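Local coordinates for protein SM80.1 Vicilin (Solanum melongena, PDB 5VF5) that probably serves as a 7S seed storage protein of the bicupin vicilin family and carries a bound copper ion in its second cupin domain, at residues I72-R77 with V245-I250. Numbering follows the deposited sequence. Where two conformers were deposited one is given.
Sequences IFVVVR and VAFMNI
Two cupin domains of one vicilin chain meet here, each offering a beta-strand. Val74, on strand 69-77 of the N-terminal cupin, touches Val245 and the ring of Phe247 on strand 243-250 of the C-terminal cupin. The short strand segments run in roughly the same direction, 19° apart, but their axes come no closer than 9.9 Å. No hydrogen bond links them, and the contact is made by side chains alone.

Val245 reaches the other domain with both of its methyls. CG1, anti to the backbone N (chi1 -179°), lies 3.8 Å from CG2 of Val74. The other branch, Val245 CG2, touches CG2 of Ile72 at 4.0 Å. Val245 lies alongside Ile72 and Val74, running in the opposite direction to each. Val74 uses its second methyl on the aromatic ring, which comes from the opposite direction. Its CG1 is 3.8 Å from Phe247 CE2 and almost as near to CZ. The methyl meets the ring obliquely, toward its outer end.

Val100 of strand 100-103 touches Ile72, Val245 and Phe247. Phe342 of strand 337-344 packs on both Val74 and Val245. Backbone hydrogen bonds of Ile72 with Leu125 and of Val74 with Tyr123 tie the first strand into its own sheet. Here the domains meet through apolar side chains, most of them buried, so the contact probably rests on van der Waals packing and the exclusion of water.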
loop_
_atom_site.group_PDB
_atom_site.type_symbol
_atom_site.label_atom_id
_atom_site.label_comp_id
_atom_site.label_asym_id
_atom_site.label_seq_id
_atom_site.Cartn_x
_atom_site.Cartn_y
_atom_site.Cartn_z
ATOM N N ILE A 72 -4.272 -1.339 -6.974
ATOM C CA ILE A 72 -3.648 -2.576 -6.524
ATOM C C ILE A 72 -4.090 -2.790 -5.083
ATOM O O ILE A 72 -3.914 -1.894 -4.241
ATOM C CB ILE A 72 -2.115 -2.520 -6.556
ATOM C CG1 ILE A 72 -1.618 -2.193 -7.957
ATOM C CG2 ILE A 72 -1.559 -3.831 -6.062
ATOM C CD1 ILE A 72 -0.140 -1.970 -8.021
ATOM N N PHE A 73 -4.739 -3.919 -4.819
ATOM C CA PHE A 73 -5.185 -4.309 -3.487
ATOM C C PHE A 73 -4.158 -5.267 -2.906
ATOM O O PHE A 73 -3.779 -6.236 -3.571
ATOM C CB PHE A 73 -6.555 -5.021 -3.524
ATOM C CG PHE A 73 -7.770 -4.166 -3.671
ATOM C CD1 PHE A 73 -7.758 -2.912 -4.255
ATOM C CD2 PHE A 73 -8.986 -4.653 -3.215
ATOM C CE1 PHE A 73 -8.910 -2.170 -4.355
ATOM C CE2 PHE A 73 -10.140 -3.905 -3.323
ATOM C CZ PHE A 73 -10.097 -2.670 -3.912
ATOM N N VAL A 74 -3.769 -5.078 -1.667
ATOM C CA VAL A 74 -2.883 -5.967 -0.943
ATOM C C VAL A 74 -3.526 -6.344 0.366
ATOM O O VAL A 74 -3.835 -5.495 1.199
ATOM C CB VAL A 74 -1.517 -5.327 -0.690
ATOM C CG1 VAL A 74 -0.560 -6.295 0.018
ATOM C CG2 VAL A 74 -0.916 -4.814 -1.967
ATOM N N VAL A 75 -3.782 -7.636 0.579
ATOM C CA VAL A 75 -4.393 -8.064 1.830
ATOM C C VAL A 75 -3.356 -8.121 2.944
ATOM O O VAL A 75 -2.368 -8.850 2.861
ATOM C CB VAL A 75 -5.083 -9.423 1.694
ATOM C CG1 VAL A 75 -5.747 -9.823 2.983
ATOM C CG2 VAL A 75 -6.103 -9.361 0.588
ATOM N N VAL A 76 -3.583 -7.332 3.987
ATOM C CA VAL A 76 -2.680 -7.215 5.143
ATOM C C VAL A 76 -3.089 -8.122 6.303
ATOM O O VAL A 76 -2.267 -8.519 7.100
ATOM C CB VAL A 76 -2.683 -5.762 5.683
ATOM C CG1 VAL A 76 -2.004 -5.647 7.057
ATOM C CG2 VAL A 76 -2.040 -4.839 4.676
ATOM N N ARG A 77 -4.382 -8.410 6.419
ATOM C CA ARG A 77 -4.904 -9.205 7.537
ATOM C C ARG A 77 -6.191 -9.863 7.115
ATOM O O ARG A 77 -7.001 -9.288 6.371
ATOM C CB ARG A 77 -5.174 -8.298 8.758
ATOM C CG ARG A 77 -5.323 -9.023 10.064
ATOM C CD ARG A 77 -4.913 -8.089 11.181
ATOM N NE ARG A 77 -3.551 -7.582 11.000
ATOM C CZ ARG A 77 -3.254 -6.314 10.751
ATOM N NH1 ARG A 77 -1.986 -5.949 10.634
ATOM N NH2 ARG A 77 -4.223 -5.406 10.639
ATOM N N VAL A 245 5.028 -4.113 -5.416
ATOM C CA VAL A 245 4.530 -4.318 -4.061
ATOM C C VAL A 245 5.612 -5.033 -3.277
ATOM O O VAL A 245 6.003 -6.141 -3.643
ATOM C CB VAL A 245 3.214 -5.120 -3.988
ATOM C CG1 VAL A 245 2.783 -5.253 -2.555
ATOM C CG2 VAL A 245 2.171 -4.503 -4.901
ATOM N N ALA A 246 6.097 -4.401 -2.222
ATOM C CA ALA A 246 7.196 -4.889 -1.445
ATOM C C ALA A 246 6.653 -5.249 -0.055
ATOM O O ALA A 246 5.817 -4.550 0.534
ATOM C CB ALA A 246 8.303 -3.866 -1.333
ATOM N N PHE A 247 7.200 -6.317 0.493
ATOM C CA PHE A 247 6.925 -6.766 1.840
ATOM C C PHE A 247 8.238 -6.823 2.615
ATOM O O PHE A 247 9.166 -7.527 2.203
ATOM C CB PHE A 247 6.316 -8.166 1.784
ATOM C CG PHE A 247 5.062 -8.248 0.954
ATOM C CD1 PHE A 247 5.118 -8.435 -0.414
ATOM C CD2 PHE A 247 3.823 -8.067 1.561
ATOM C CE1 PHE A 247 3.954 -8.522 -1.163
ATOM C CE2 PHE A 247 2.640 -8.181 0.831
ATOM C CZ PHE A 247 2.715 -8.373 -0.549
ATOM N N MET A 248 8.338 -6.045 3.690
ATOM C CA MET A 248 9.560 -6.036 4.490
ATOM C C MET A 248 9.183 -6.355 5.906
ATOM O O MET A 248 8.282 -5.738 6.463
ATOM C CB MET A 248 10.314 -4.705 4.389
ATOM C CG MET A 248 11.629 -4.689 5.147
ATOM S SD MET A 248 12.700 -3.361 4.607
ATOM C CE MET A 248 11.851 -2.045 5.438
ATOM N N ASN A 249 9.913 -7.308 6.478
ATOM C CA ASN A 249 9.796 -7.657 7.863
ATOM C C ASN A 249 11.160 -7.529 8.519
ATOM O O ASN A 249 12.148 -8.074 8.015
ATOM C CB ASN A 249 9.271 -9.081 8.049
ATOM C CG ASN A 249 8.939 -9.373 9.512
ATOM O OD1 ASN A 249 8.127 -8.689 10.124
ATOM N ND2 ASN A 249 9.641 -10.297 10.097
ATOM N N ILE A 250 11.194 -6.784 9.621
ATOM C CA ILE A 250 12.394 -6.660 10.449
ATOM C C ILE A 250 12.064 -7.349 11.785
ATOM O O ILE A 250 11.108 -6.963 12.500
ATOM C CB ILE A 250 12.790 -5.192 10.658
ATOM C CG1 ILE A 250 12.956 -4.478 9.300
ATOM C CG2 ILE A 250 14.076 -5.116 11.472
ATOM C CD1 ILE A 250 13.298 -3.036 9.401
#